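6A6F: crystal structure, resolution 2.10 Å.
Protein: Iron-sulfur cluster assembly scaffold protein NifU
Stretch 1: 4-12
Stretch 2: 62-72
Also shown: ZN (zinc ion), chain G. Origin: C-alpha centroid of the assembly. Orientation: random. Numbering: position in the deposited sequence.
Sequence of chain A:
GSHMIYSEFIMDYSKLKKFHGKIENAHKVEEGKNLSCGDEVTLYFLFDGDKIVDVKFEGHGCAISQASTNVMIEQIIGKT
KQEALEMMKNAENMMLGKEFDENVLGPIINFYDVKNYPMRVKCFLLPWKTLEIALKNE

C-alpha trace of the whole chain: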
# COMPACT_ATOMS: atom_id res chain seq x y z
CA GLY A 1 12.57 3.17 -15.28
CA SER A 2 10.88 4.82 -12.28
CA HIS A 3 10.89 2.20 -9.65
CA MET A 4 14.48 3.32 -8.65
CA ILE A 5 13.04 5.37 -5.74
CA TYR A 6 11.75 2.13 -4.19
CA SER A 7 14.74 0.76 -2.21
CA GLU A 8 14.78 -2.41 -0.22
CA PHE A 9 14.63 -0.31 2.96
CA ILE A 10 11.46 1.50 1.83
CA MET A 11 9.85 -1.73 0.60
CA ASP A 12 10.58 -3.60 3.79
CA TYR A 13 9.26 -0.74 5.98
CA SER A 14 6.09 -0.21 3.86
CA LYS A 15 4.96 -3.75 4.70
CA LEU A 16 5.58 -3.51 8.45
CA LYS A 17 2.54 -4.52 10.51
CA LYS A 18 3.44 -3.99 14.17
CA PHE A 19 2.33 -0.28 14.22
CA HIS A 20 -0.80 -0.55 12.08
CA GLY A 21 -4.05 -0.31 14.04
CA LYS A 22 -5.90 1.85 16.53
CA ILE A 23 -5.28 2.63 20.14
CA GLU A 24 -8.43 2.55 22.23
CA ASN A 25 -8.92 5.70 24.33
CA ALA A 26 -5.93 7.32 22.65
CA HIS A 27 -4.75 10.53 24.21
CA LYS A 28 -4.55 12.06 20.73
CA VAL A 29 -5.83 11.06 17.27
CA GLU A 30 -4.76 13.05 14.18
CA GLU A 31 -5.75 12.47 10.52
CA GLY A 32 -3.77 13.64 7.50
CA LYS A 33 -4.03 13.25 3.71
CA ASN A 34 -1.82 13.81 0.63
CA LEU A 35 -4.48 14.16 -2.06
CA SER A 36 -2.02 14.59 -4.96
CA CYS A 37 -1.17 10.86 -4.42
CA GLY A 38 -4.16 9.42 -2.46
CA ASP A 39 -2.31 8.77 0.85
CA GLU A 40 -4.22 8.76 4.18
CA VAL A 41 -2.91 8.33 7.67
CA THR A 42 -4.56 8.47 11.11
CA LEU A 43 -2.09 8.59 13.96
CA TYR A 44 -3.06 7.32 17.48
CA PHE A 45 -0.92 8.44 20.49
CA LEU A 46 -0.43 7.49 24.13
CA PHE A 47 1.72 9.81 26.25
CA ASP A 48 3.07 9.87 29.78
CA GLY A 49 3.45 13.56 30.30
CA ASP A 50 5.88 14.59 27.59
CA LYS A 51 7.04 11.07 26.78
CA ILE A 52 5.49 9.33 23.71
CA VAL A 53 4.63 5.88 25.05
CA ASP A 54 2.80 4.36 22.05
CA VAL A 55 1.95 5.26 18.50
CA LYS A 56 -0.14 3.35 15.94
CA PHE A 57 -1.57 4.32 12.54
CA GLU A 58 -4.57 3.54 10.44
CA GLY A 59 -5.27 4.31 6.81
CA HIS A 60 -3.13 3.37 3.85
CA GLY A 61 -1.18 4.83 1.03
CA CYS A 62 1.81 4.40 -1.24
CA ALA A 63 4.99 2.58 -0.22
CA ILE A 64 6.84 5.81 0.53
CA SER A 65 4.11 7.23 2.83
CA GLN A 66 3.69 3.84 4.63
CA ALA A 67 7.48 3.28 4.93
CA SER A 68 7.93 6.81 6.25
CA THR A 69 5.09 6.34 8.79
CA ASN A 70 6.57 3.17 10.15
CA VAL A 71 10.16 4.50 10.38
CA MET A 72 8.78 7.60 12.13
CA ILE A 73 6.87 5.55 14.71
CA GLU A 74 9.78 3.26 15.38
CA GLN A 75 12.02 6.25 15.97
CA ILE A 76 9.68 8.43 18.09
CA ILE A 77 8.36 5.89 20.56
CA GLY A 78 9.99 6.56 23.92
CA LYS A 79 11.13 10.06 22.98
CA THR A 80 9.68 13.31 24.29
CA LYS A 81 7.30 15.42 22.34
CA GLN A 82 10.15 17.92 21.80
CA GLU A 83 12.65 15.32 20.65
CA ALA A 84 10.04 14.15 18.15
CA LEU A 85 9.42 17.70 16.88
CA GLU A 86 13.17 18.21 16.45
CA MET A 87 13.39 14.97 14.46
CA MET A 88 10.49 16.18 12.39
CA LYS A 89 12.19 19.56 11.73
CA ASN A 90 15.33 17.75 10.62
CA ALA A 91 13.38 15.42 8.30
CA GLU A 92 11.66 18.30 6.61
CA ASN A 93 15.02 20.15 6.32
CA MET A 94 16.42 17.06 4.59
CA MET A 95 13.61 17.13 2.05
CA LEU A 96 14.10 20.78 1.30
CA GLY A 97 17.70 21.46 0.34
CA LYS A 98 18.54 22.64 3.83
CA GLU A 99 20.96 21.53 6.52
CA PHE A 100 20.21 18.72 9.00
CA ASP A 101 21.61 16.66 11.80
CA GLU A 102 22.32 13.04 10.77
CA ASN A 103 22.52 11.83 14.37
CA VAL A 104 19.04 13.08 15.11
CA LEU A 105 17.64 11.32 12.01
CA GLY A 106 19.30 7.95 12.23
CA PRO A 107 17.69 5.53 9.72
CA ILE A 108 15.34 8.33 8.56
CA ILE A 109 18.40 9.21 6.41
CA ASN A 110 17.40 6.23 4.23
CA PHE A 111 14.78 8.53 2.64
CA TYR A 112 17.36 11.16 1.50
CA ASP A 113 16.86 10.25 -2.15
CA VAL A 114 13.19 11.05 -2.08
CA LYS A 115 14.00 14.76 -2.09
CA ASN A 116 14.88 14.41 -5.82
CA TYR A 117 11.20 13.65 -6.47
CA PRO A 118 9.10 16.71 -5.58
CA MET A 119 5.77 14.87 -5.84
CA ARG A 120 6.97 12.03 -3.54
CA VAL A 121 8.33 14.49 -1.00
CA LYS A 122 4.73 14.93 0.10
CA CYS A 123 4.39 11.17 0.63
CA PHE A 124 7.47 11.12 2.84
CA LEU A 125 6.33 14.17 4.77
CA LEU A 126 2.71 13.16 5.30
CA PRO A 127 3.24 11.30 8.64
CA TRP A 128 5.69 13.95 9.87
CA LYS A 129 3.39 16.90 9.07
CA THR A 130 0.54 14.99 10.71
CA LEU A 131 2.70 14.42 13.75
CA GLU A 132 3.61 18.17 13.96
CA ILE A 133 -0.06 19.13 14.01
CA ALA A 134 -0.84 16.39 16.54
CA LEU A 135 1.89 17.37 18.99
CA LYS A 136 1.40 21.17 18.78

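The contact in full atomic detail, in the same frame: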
# COMPACT_ATOMS: atom_id res chain seq x y z
N MET A 4 13.18 3.14 -9.34
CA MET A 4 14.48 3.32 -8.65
C MET A 4 14.29 3.89 -7.24
O MET A 4 15.00 3.53 -6.35
CB MET A 4 15.43 4.26 -9.40
CG MET A 4 16.02 3.72 -10.71
SD MET A 4 14.93 4.04 -12.07
CE MET A 4 15.05 5.82 -12.08
N ILE A 5 13.33 4.79 -7.05
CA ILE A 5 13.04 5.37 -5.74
C ILE A 5 12.70 4.32 -4.69
O ILE A 5 12.92 4.53 -3.50
CB ILE A 5 11.92 6.44 -5.86
CG1 ILE A 5 11.80 7.27 -4.59
CG2 ILE A 5 10.58 5.80 -6.20
CD1 ILE A 5 10.82 8.43 -4.73
N TYR A 6 12.18 3.18 -5.12
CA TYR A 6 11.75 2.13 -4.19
C TYR A 6 12.87 1.21 -3.74
O TYR A 6 13.00 0.13 -4.28
CB TYR A 6 10.62 1.30 -4.82
CG TYR A 6 9.37 2.13 -5.10
CD1 TYR A 6 8.61 2.66 -4.06
CD2 TYR A 6 8.98 2.42 -6.40
CE1 TYR A 6 7.49 3.43 -4.32
CE2 TYR A 6 7.85 3.17 -6.68
CZ TYR A 6 7.10 3.67 -5.64
OH TYR A 6 6.01 4.44 -5.92
N SER A 7 13.60 1.56 -2.68
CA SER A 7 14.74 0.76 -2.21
C SER A 7 14.26 -0.38 -1.39
O SER A 7 13.09 -0.42 -1.00
CB SER A 7 15.61 1.62 -1.31
OG SER A 7 14.89 2.00 -0.15
N GLU A 8 15.15 -1.28 -1.04
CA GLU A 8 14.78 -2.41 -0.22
C GLU A 8 14.31 -1.93 1.16
O GLU A 8 13.37 -2.49 1.74
CB GLU A 8 15.97 -3.37 -0.14
CG GLU A 8 15.90 -4.54 0.80
CD GLU A 8 17.16 -5.42 0.73
OE1 GLU A 8 18.15 -5.07 0.03
OE2 GLU A 8 17.17 -6.48 1.36
N PHE A 9 14.96 -0.89 1.66
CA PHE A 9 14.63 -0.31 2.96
C PHE A 9 13.18 0.16 2.96
O PHE A 9 12.42 -0.23 3.80
CB PHE A 9 15.58 0.87 3.27
CG PHE A 9 15.24 1.59 4.52
CD1 PHE A 9 15.76 1.18 5.72
CD2 PHE A 9 14.41 2.70 4.49
CE1 PHE A 9 15.46 1.84 6.89
CE2 PHE A 9 14.10 3.37 5.66
CZ PHE A 9 14.64 2.94 6.87
N ILE A 10 12.84 1.01 2.02
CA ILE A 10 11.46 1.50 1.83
C ILE A 10 10.47 0.34 1.67
O ILE A 10 9.42 0.32 2.35
CB ILE A 10 11.38 2.48 0.64
CG1 ILE A 10 12.09 3.79 1.02
CG2 ILE A 10 9.94 2.84 0.27
CD1 ILE A 10 12.39 4.70 -0.11
N MET A 11 10.78 -0.60 0.80
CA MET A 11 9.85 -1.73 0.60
C MET A 11 9.64 -2.60 1.82
O MET A 11 8.48 -2.95 2.12
CB MET A 11 10.15 -2.55 -0.67
CG MET A 11 9.96 -1.75 -1.97
SD MET A 11 8.47 -0.72 -2.15
CE MET A 11 7.26 -2.06 -2.12
N ASP A 12 10.70 -2.91 2.55
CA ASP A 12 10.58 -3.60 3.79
C ASP A 12 9.71 -2.79 4.78
O ASP A 12 8.79 -3.35 5.34
CB ASP A 12 11.96 -3.84 4.44
CG ASP A 12 12.79 -4.97 3.73
OD1 ASP A 12 12.23 -5.67 2.88
OD2 ASP A 12 13.98 -5.17 4.06
N CYS A 62 0.66 4.92 -0.53
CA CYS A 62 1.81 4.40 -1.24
C CYS A 62 2.93 3.80 -0.32
O CYS A 62 2.91 3.94 0.94
CB CYS A 62 2.36 5.50 -2.14
SG CYS A 62 3.33 6.81 -1.38
N ALA A 63 3.89 3.16 -0.94
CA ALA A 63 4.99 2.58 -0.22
C ALA A 63 5.88 3.60 0.51
O ALA A 63 6.41 3.30 1.59
CB ALA A 63 5.83 1.71 -1.16
N ILE A 64 6.03 4.78 -0.05
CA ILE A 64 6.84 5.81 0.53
C ILE A 64 6.15 6.41 1.77
O ILE A 64 6.83 6.56 2.81
CB ILE A 64 7.17 6.91 -0.50
CG1 ILE A 64 8.12 6.38 -1.58
CG2 ILE A 64 7.82 8.10 0.19
CD1 ILE A 64 8.35 7.38 -2.71
N SER A 65 4.85 6.73 1.67
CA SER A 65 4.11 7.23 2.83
C SER A 65 4.00 6.19 3.97
O SER A 65 4.16 6.56 5.13
CB SER A 65 2.68 7.74 2.47
OG SER A 65 1.85 6.63 2.05
N GLN A 66 3.77 4.91 3.64
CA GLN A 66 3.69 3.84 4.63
C GLN A 66 5.06 3.52 5.25
O GLN A 66 5.15 3.37 6.49
CB GLN A 66 3.03 2.54 4.10
CG GLN A 66 1.58 2.68 3.67
CD GLN A 66 0.84 1.37 3.34
OE1 GLN A 66 -0.37 1.40 3.19
NE2 GLN A 66 1.54 0.23 3.23
N ALA A 67 6.11 3.43 4.43
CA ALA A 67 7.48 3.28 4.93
C ALA A 67 7.89 4.41 5.86
O ALA A 67 8.37 4.18 6.96
CB ALA A 67 8.48 3.16 3.79
N SER A 68 7.64 5.63 5.44
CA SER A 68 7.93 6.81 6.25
C SER A 68 7.18 6.80 7.58
O SER A 68 7.79 7.02 8.60
CB SER A 68 7.63 8.09 5.51
OG SER A 68 8.06 9.23 6.27
N THR A 69 5.89 6.50 7.57
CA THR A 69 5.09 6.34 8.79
C THR A 69 5.68 5.33 9.79
O THR A 69 5.79 5.63 10.99
CB THR A 69 3.63 5.92 8.48
OG1 THR A 69 3.04 6.87 7.56
CG2 THR A 69 2.80 5.90 9.76
N ASN A 70 6.07 4.17 9.31
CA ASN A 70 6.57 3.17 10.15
C ASN A 70 7.95 3.55 10.71
O ASN A 70 8.24 3.23 11.85
CB ASN A 70 6.63 1.83 9.41
CG ASN A 70 5.28 1.15 9.34
OD1 ASN A 70 4.63 1.01 10.36
ND2 ASN A 70 4.85 0.72 8.15
N VAL A 71 8.83 4.14 9.90
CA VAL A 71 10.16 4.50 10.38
C VAL A 71 9.98 5.62 11.42
O VAL A 71 10.61 5.58 12.46
CB VAL A 71 11.12 4.88 9.26
CG1 VAL A 71 12.40 5.43 9.80
CG2 VAL A 71 11.40 3.66 8.38
N MET A 72 9.06 6.53 11.17
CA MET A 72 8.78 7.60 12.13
C MET A 72 8.37 7.02 13.50
O MET A 72 8.93 7.44 14.55
CB MET A 72 7.70 8.53 11.63
CG MET A 72 7.35 9.66 12.55
SD MET A 72 5.91 10.61 12.05
CE MET A 72 4.53 9.57 12.57
ZN ZN G . 2.16 8.76 -1.90
O HOH W 1 4.11 3.21 -3.86

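The contact is a small, apolar one in which a short segment and the helix that follows it pack across a second helix, made by aliphatic and aromatic side chains without any direct hydrogen bond between the stretches and supplemented by a single bridging water. Helix 8-12 and helix 63-72 cross steeply, at 80°, and their axes approach to 8.6 Å. Small residues line the near side of the second helix where the backbones come closest: the CA atoms of I10 and A67 lie 5.3 Å apart. A67 ends in a methyl group, so its CB can sit 3.3 Å from I10 O and 3.8 Å from I10 CG2. One turn earlier A63, equally compact, points toward the first stretch and receives M11 SD at 3.7 Å from its CB. M11 leaves its helix pointing away, but its flexible chain, m at all three chi angles, brings the sulfur back.

I10 is central, its CG2 also lying 3.8 Å from A63 O. Ahead of the first helix, I5, t at both chi angles, reaches I64 on the second helix, and their CD1 atoms meet at 3.4 Å, a tight apolar contact. Y6 places CE1 4.0 Å from A63 CB and 4.1 Å from I64 CG1. Farther along, F9 reaches V71, with CZ 3.6 Å from CG2; F9 CB is 7.2 Å from V71 CG2, and the ring closes about half of that distance.

The tyrosine combines apolar and polar roles: its OH lies 3.1 Å from a water that accepts a hydrogen bond from A63 N at 2.9 Å, satisfying an amide in the helix's first turn.

Each helix start is capped locally. S7 OG accepts from I10 N at 3.1 Å, and C62 SG accepts from S65 N at 3.4 Å. C62 SG also binds zinc at 2.3 Å, joining the cap to a metal site completed elsewhere in the structure.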